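Local coordinates for uncharacterized HTH-type transcriptional regulator Rv2887 (Mycobacterium tuberculosis, PDB 5HSM), which represses the methyltransferase gene Rv0560c by binding its promoter, represses at least five other genes, and binds salicylate, para-aminosalicylic acid and gemfibrozil, at residues C61-M64 against L65-P69; S81-P84 against Q85-N88; R126-A129 against V130-A134. One frame throughout, in Å; residues are numbered along the deposited sequence.

Contact 1: residues C61-M64 against L65-P69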
loop_
_atom_site.group_PDB
_atom_site.type_symbol
_atom_site.label_atom_id
_atom_site.label_comp_id
_atom_site.label_asym_id
_atom_site.label_seq_id
_atom_site.Cartn_x
_atom_site.Cartn_y
_atom_site.Cartn_z
ATOM N N CYS A 61 12.987 7.191 -1.766
ATOM C CA CYS A 61 13.531 8.541 -1.593
ATOM C C CYS A 61 14.595 8.881 -2.646
ATOM O O CYS A 61 14.531 9.920 -3.310
ATOM C CB CYS A 61 14.129 8.697 -0.192
ATOM S SG CYS A 61 14.912 10.298 0.130
ATOM N N LEU A 62 15.586 8.000 -2.774
ATOM C CA LEU A 62 16.629 8.121 -3.793
ATOM C C LEU A 62 16.066 8.366 -5.204
ATOM O O LEU A 62 16.512 9.265 -5.925
ATOM C CB LEU A 62 17.486 6.848 -3.773
ATOM C CG LEU A 62 18.871 6.821 -4.414
ATOM C CD1 LEU A 62 19.795 7.817 -3.734
ATOM C CD2 LEU A 62 19.441 5.415 -4.317
ATOM N N ARG A 63 15.076 7.571 -5.592
ATOM C CA ARG A 63 14.492 7.678 -6.918
ATOM C C ARG A 63 13.762 9.014 -7.093
ATOM O O ARG A 63 13.876 9.677 -8.143
ATOM C CB ARG A 63 13.540 6.502 -7.171
ATOM C CG ARG A 63 12.918 6.522 -8.546
ATOM C CD ARG A 63 12.664 5.126 -9.057
ATOM N NE ARG A 63 12.231 5.131 -10.451
ATOM C CZ ARG A 63 13.048 5.296 -11.492
ATOM N NH1 ARG A 63 14.352 5.479 -11.308
ATOM N NH2 ARG A 63 12.558 5.279 -12.724
ATOM N N MET A 64 13.031 9.417 -6.056
ATOM C CA MET A 64 12.319 10.695 -6.090
ATOM C C MET A 64 13.285 11.870 -6.271
ATOM O O MET A 64 13.030 12.796 -7.051
ATOM C CB MET A 64 11.500 10.890 -4.815
ATOM C CG MET A 64 10.242 10.057 -4.762
ATOM S SD MET A 64 9.141 10.577 -3.438
ATOM C CE MET A 64 10.097 10.158 -1.992
ATOM N N LEU A 65 14.392 11.828 -5.539
ATOM C CA LEU A 65 15.412 12.868 -5.653
ATOM C C LEU A 65 16.194 12.829 -6.970
ATOM O O LEU A 65 16.680 13.864 -7.443
ATOM C CB LEU A 65 16.383 12.775 -4.479
ATOM C CG LEU A 65 15.857 13.406 -3.193
ATOM C CD1 LEU A 65 16.853 13.197 -2.062
ATOM C CD2 LEU A 65 15.617 14.890 -3.420
ATOM N N SER A 66 16.333 11.655 -7.572
ATOM C CA SER A 66 16.984 11.616 -8.878
ATOM C C SER A 66 16.058 12.227 -9.920
ATOM O O SER A 66 16.511 12.833 -10.889
ATOM C CB SER A 66 17.362 10.193 -9.281
ATOM O OG SER A 66 16.212 9.443 -9.585
ATOM N N GLN A 67 14.755 12.067 -9.723
ATOM C CA GLN A 67 13.800 12.630 -10.685
ATOM C C GLN A 67 13.417 14.087 -10.386
ATOM O O GLN A 67 12.859 14.798 -11.243
ATOM C CB GLN A 67 12.550 11.746 -10.739
ATOM C CG GLN A 67 12.783 10.449 -11.505
ATOM C CD GLN A 67 11.679 9.425 -11.325
ATOM O OE1 GLN A 67 10.778 9.588 -10.501
ATOM N NE2 GLN A 67 11.744 8.354 -12.108
ATOM N N SER A 68 13.720 14.541 -9.177
ATOM C CA SER A 68 13.361 15.895 -8.782
ATOM C C SER A 68 14.348 16.493 -7.777
ATOM O O SER A 68 14.030 16.622 -6.598
ATOM C CB SER A 68 11.944 15.904 -8.198
ATOM O OG SER A 68 11.457 17.223 -8.088
ATOM N N PRO A 69 15.547 16.867 -8.244
ATOM C CA PRO A 69 16.566 17.395 -7.328
ATOM C C PRO A 69 16.076 18.634 -6.561
ATOM O O PRO A 69 15.353 19.478 -7.109
ATOM C CB PRO A 69 17.735 17.751 -8.256
ATOM C CG PRO A 69 17.482 17.001 -9.532
ATOM C CD PRO A 69 15.994 16.865 -9.648
#
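Leu65 N bonds to Cys61 O at 2.9 Å and Ser66 N to Leu62 O, so the chain runs here as the last turns of helix 56-67; after Gln67 it leaves helical geometry, and the bond from Ser68 N to Met64 O is already weak. Arg63 O is gripped twice, by Gln67 N at 3.0 Å and by the hydroxyl of Ser66, whose OG stands 2.8 Å away. Both donors come from the same face of that carbonyl. The hydroxyl gets there because chi1 of 71° sets OG between the backbone N and the carbonyl carbon, folding it back over the preceding turn. One turn on, NE2 of Gln67 sits above one face of the Arg63 guanidinium, toward its rim, with Gln67 NE2 3.2 Å from Arg63 NH2 and the amide and guanidinium planes 59° apart. Both nitrogens are donors, so this is contact without a bond. On another side of the helix Cys61 SG meets Leu65 CD1 at 4.1 Å, and Cys61 also packs on Leu91 and Leu94 of helix 84-96. Arg63, a salicylate-binding residue, spends its charge elsewhere: NE pairs with Glu128 and NH2 with Asp27 of the second subunit. Held by these two salt bridges, the guanidinium is probably well fixed in rotation, and the acids balance its charge.

Contact 2: residues S81-P84 against Q85-N88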
loop_
_atom_site.group_PDB
_atom_site.type_symbol
_atom_site.label_atom_id
_atom_site.label_comp_id
_atom_site.label_asym_id
_atom_site.label_seq_id
_atom_site.Cartn_x
_atom_site.Cartn_y
_atom_site.Cartn_z
ATOM N N SER A 81 3.865 9.446 0.903
ATOM C CA SER A 81 2.833 9.181 1.901
ATOM C C SER A 81 3.445 8.591 3.165
ATOM O O SER A 81 3.038 7.530 3.640
ATOM C CB SER A 81 1.759 8.247 1.340
ATOM O OG SER A 81 1.054 8.883 0.289
ATOM N N VAL A 82 4.439 9.284 3.698
ATOM C CA VAL A 82 5.056 8.866 4.938
ATOM C C VAL A 82 5.162 10.109 5.817
ATOM O O VAL A 82 4.858 11.216 5.370
ATOM C CB VAL A 82 6.430 8.205 4.686
ATOM C CG1 VAL A 82 7.509 9.255 4.469
ATOM C CG2 VAL A 82 6.796 7.279 5.822
ATOM N N THR A 83 5.549 9.934 7.074
ATOM C CA THR A 83 5.695 11.072 7.966
ATOM C C THR A 83 7.002 11.793 7.686
ATOM O O THR A 83 7.986 11.158 7.299
ATOM C CB THR A 83 5.670 10.645 9.433
ATOM O OG1 THR A 83 6.915 10.024 9.772
ATOM C CG2 THR A 83 4.546 9.660 9.663
ATOM N N PRO A 84 7.019 13.120 7.889
ATOM C CA PRO A 84 8.246 13.916 7.773
ATOM C C PRO A 84 9.392 13.333 8.597
ATOM O O PRO A 84 10.539 13.395 8.169
ATOM C CB PRO A 84 7.825 15.286 8.314
ATOM C CG PRO A 84 6.363 15.355 8.052
ATOM C CD PRO A 84 5.846 13.956 8.212
ATOM N N GLN A 85 9.076 12.762 9.758
ATOM C CA GLN A 85 10.096 12.193 10.634
ATOM C C GLN A 85 10.750 10.964 10.000
ATOM O O GLN A 85 11.982 10.812 10.022
ATOM C CB GLN A 85 9.487 11.833 11.994
ATOM C CG GLN A 85 8.985 13.032 12.802
ATOM C CD GLN A 85 7.579 13.484 12.412
ATOM O OE1 GLN A 85 6.948 12.904 11.527
ATOM N NE2 GLN A 85 7.088 14.526 13.076
ATOM N N ALA A 86 9.919 10.095 9.431
ATOM C CA ALA A 86 10.397 8.888 8.771
ATOM C C ALA A 86 11.243 9.249 7.549
ATOM O O ALA A 86 12.267 8.606 7.271
ATOM C CB ALA A 86 9.236 8.007 8.371
ATOM N N MET A 87 10.819 10.279 6.823
ATOM C CA MET A 87 11.589 10.710 5.662
ATOM C C MET A 87 12.920 11.301 6.107
ATOM O O MET A 87 13.938 11.073 5.463
ATOM C CB MET A 87 10.817 11.723 4.819
ATOM C CG MET A 87 11.537 12.097 3.531
ATOM S SD MET A 87 11.937 10.640 2.548
ATOM C CE MET A 87 10.298 10.116 2.049
ATOM N N ASN A 88 12.910 12.067 7.197
ATOM C CA ASN A 88 14.148 12.611 7.749
ATOM C C ASN A 88 15.124 11.496 8.081
ATOM O O ASN A 88 16.316 11.603 7.796
ATOM C CB ASN A 88 13.881 13.449 9.001
ATOM C CG ASN A 88 13.232 14.784 8.686
ATOM O OD1 ASN A 88 13.384 15.318 7.590
ATOM N ND2 ASN A 88 12.515 15.338 9.659
#
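Thr83 and Ala86 make the capping bond that starts helix 84-96: Thr83 OG1 accepts from Ala86 N at 3.0 Å, with an N-H...O angle of 161°. The hydroxyl oxygen is placed for this by chi1 of 75°, which holds OG1 between the backbone N and the carbonyl carbon and swings it in over the first turn. Two backbone bonds complete the opening, Met87 N to Thr83 O at 3.0 Å and Asn88 N to Pro84 O at 2.9 Å. Thr83 thus serves the helix with both its side chain and its carbonyl.

Among the polar side chains, Gln85 curls back at chi2 so that its OE1 lies 3.3 Å from Thr83 CB; Thr83 OG1 gives Gln85 OE1 a weak bond at 3.4 Å. Asn88 folds over the carbonyl of Pro84, but its OD1 has its hydrogen bond with Ser73 of helix 73-79.

The apolar contacts come from Val82, whose two methyls divide the work: CG2 meets Ala86 CB at 3.6 Å, and CG1 meets the terminal methyl of Met87, CE, at 3.8 Å. Met87 bends at both chi2 and chi3 to bring CE there, and it is buried also against Leu76 and Ala77.

Ser81, in a Schellman motif, ends the preceding helix, so the loop joins two helices as in the helix-turn-helix of MarR proteins. Thr83 OG1 accepts firmly from Ala86 N and at most weakly donates to Gln85 OE1, so its rotation is probably set mainly by the capping bond.

Contact 3: residues R126-A129 against V130-A134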
loop_
_atom_site.group_PDB
_atom_site.type_symbol
_atom_site.label_atom_id
_atom_site.label_comp_id
_atom_site.label_asym_id
_atom_site.label_seq_id
_atom_site.Cartn_x
_atom_site.Cartn_y
_atom_site.Cartn_z
ATOM N N ARG A 126 21.586 2.098 -10.641
ATOM C CA ARG A 126 21.822 0.677 -10.398
ATOM C C ARG A 126 20.631 0.028 -9.674
ATOM O O ARG A 126 20.208 -1.094 -9.999
ATOM C CB ARG A 126 23.101 0.470 -9.583
ATOM C CG ARG A 126 24.071 -0.520 -10.212
ATOM C CD ARG A 126 25.180 0.183 -10.995
ATOM N NE ARG A 126 26.135 0.875 -10.126
ATOM C CZ ARG A 126 27.192 1.562 -10.558
ATOM N NH1 ARG A 126 27.448 1.660 -11.857
ATOM N NH2 ARG A 126 27.998 2.155 -9.688
ATOM N N ALA A 127 20.090 0.752 -8.700
ATOM C CA ALA A 127 18.978 0.254 -7.894
ATOM C C ALA A 127 17.713 0.106 -8.732
ATOM O O ALA A 127 16.969 -0.881 -8.603
ATOM C CB ALA A 127 18.741 1.170 -6.709
ATOM N N GLU A 128 17.444 1.087 -9.593
ATOM C CA GLU A 128 16.273 0.962 -10.455
ATOM C C GLU A 128 16.417 -0.305 -11.298
ATOM O O GLU A 128 15.454 -1.064 -11.468
ATOM C CB GLU A 128 16.091 2.203 -11.346
ATOM C CG GLU A 128 15.010 2.047 -12.415
ATOM C CD GLU A 128 13.582 1.951 -11.868
ATOM O OE1 GLU A 128 12.677 1.672 -12.685
ATOM O OE2 GLU A 128 13.348 2.156 -10.652
ATOM N N ALA A 129 17.627 -0.545 -11.796
ATOM C CA ALA A 129 17.861 -1.757 -12.574
ATOM C C ALA A 129 17.573 -3.050 -11.786
ATOM O O ALA A 129 16.884 -3.959 -12.295
ATOM C CB ALA A 129 19.300 -1.769 -13.100
ATOM N N VAL A 130 18.079 -3.153 -10.556
ATOM C CA VAL A 130 17.814 -4.395 -9.808
ATOM C C VAL A 130 16.321 -4.540 -9.449
ATOM O O VAL A 130 15.810 -5.655 -9.357
ATOM C CB VAL A 130 18.673 -4.526 -8.513
ATOM C CG1 VAL A 130 20.148 -4.177 -8.797
ATOM C CG2 VAL A 130 18.107 -3.702 -7.379
ATOM N N VAL A 131 15.616 -3.424 -9.269
ATOM C CA VAL A 131 14.175 -3.508 -8.997
ATOM C C VAL A 131 13.405 -4.005 -10.237
ATOM O O VAL A 131 12.509 -4.852 -10.126
ATOM C CB VAL A 131 13.633 -2.153 -8.522
ATOM C CG1 VAL A 131 12.112 -2.164 -8.444
ATOM C CG2 VAL A 131 14.230 -1.807 -7.155
ATOM N N ARG A 132 13.766 -3.508 -11.422
ATOM C CA ARG A 132 13.131 -4.012 -12.646
ATOM C C ARG A 132 13.380 -5.515 -12.816
ATOM O O ARG A 132 12.487 -6.271 -13.256
ATOM C CB ARG A 132 13.636 -3.254 -13.875
ATOM C CG ARG A 132 13.363 -1.754 -13.804
ATOM C CD ARG A 132 13.579 -1.069 -15.160
ATOM N NE ARG A 132 12.438 -1.289 -16.046
ATOM C CZ ARG A 132 11.298 -0.601 -15.981
ATOM N NH1 ARG A 132 11.141 0.352 -15.073
ATOM N NH2 ARG A 132 10.307 -0.869 -16.821
ATOM N N ALA A 133 14.592 -5.946 -12.450
ATOM C CA ALA A 133 14.911 -7.365 -12.536
ATOM C C ALA A 133 14.065 -8.174 -11.538
ATOM O O ALA A 133 13.579 -9.262 -11.875
ATOM C CB ALA A 133 16.402 -7.605 -12.294
ATOM N N ALA A 134 13.890 -7.652 -10.324
ATOM C CA ALA A 134 13.023 -8.326 -9.321
ATOM C C ALA A 134 11.606 -8.516 -9.841
ATOM O O ALA A 134 10.976 -9.588 -9.681
ATOM C CB ALA A 134 12.987 -7.531 -8.028
#
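Glu128 OE1 meets the guanidinium of Arg132 at its edge, only 2° out of the plane, and Arg132 NH1 gives it a salt-bridging hydrogen bond of 3.1 Å. The carboxylate and guanidinium planes are 44° apart and OE1 alone makes the bond, met nearly along its C-O axis. Glu128 starts away from the following turn, with CG anti to the backbone N (chi1 171°), and the bend at chi2 carries its end forward along the helix, toward the next turn. Arg132 bends in turn at chi3, and its CG lies 3.2 Å from Glu128 O on the way.

Beneath this pair runs regular helix. Arg132 N bonds to Glu128 O at 3.0 Å, while Val130, Val131 and Ala133 bond in the same i to i-4 pattern to Arg126, Ala127 and Ala129. The branched side chains lean back on the carbonyls: Val130 puts CG1 over Arg126 O and CG2 over Ala127 O, each at 3.3 Å, and Val131 CG2 comes within 3.2 Å of Ala127 O. Ala127 and Val131 form the inner side of the helix, packing on Phe59 of helix 56-67 and, respectively, on Leu49 and Val45 of helix 29-49.

The carboxylate of Glu128 is divided between two arginines, since OE2 pairs with Arg63 of the salicylate site. Asp27 of the second subunit lies close to Glu128 OE1 and makes a long, weak ion pair with Arg132; it is also salt-bridged to Arg63, and the nearness of the two acids is probably offset by Arg63 and Arg132. An i to i+4 Glu-Arg bridge along helix 118-139 is thereby drawn into the charged network beside the MarR ligand site and subunit interface.

In the fold
Along the chain the three contacts come in series: contact 1 at the end of helix 56-67, contact 2 at the start of helix 84-96 and contact 3 within helix 118-139. Contact 1 is the middle piece, its centre 15 Å from each of the others. It reaches contact 2 through sulfur and methyl packing, Cys61 SG lying 3.8 Å from Met87 SD, and contact 3 through the salt bridge from Arg63 NE to Glu128 OE2. Contacts 2 and 3 do not touch; their centres are 24 Å apart, on opposite sides of the chain's centre. Helix 56-67 thus ties the helix-turn-helix to the salicylate-binding region, consistent with ligand-induced change in the winged domain.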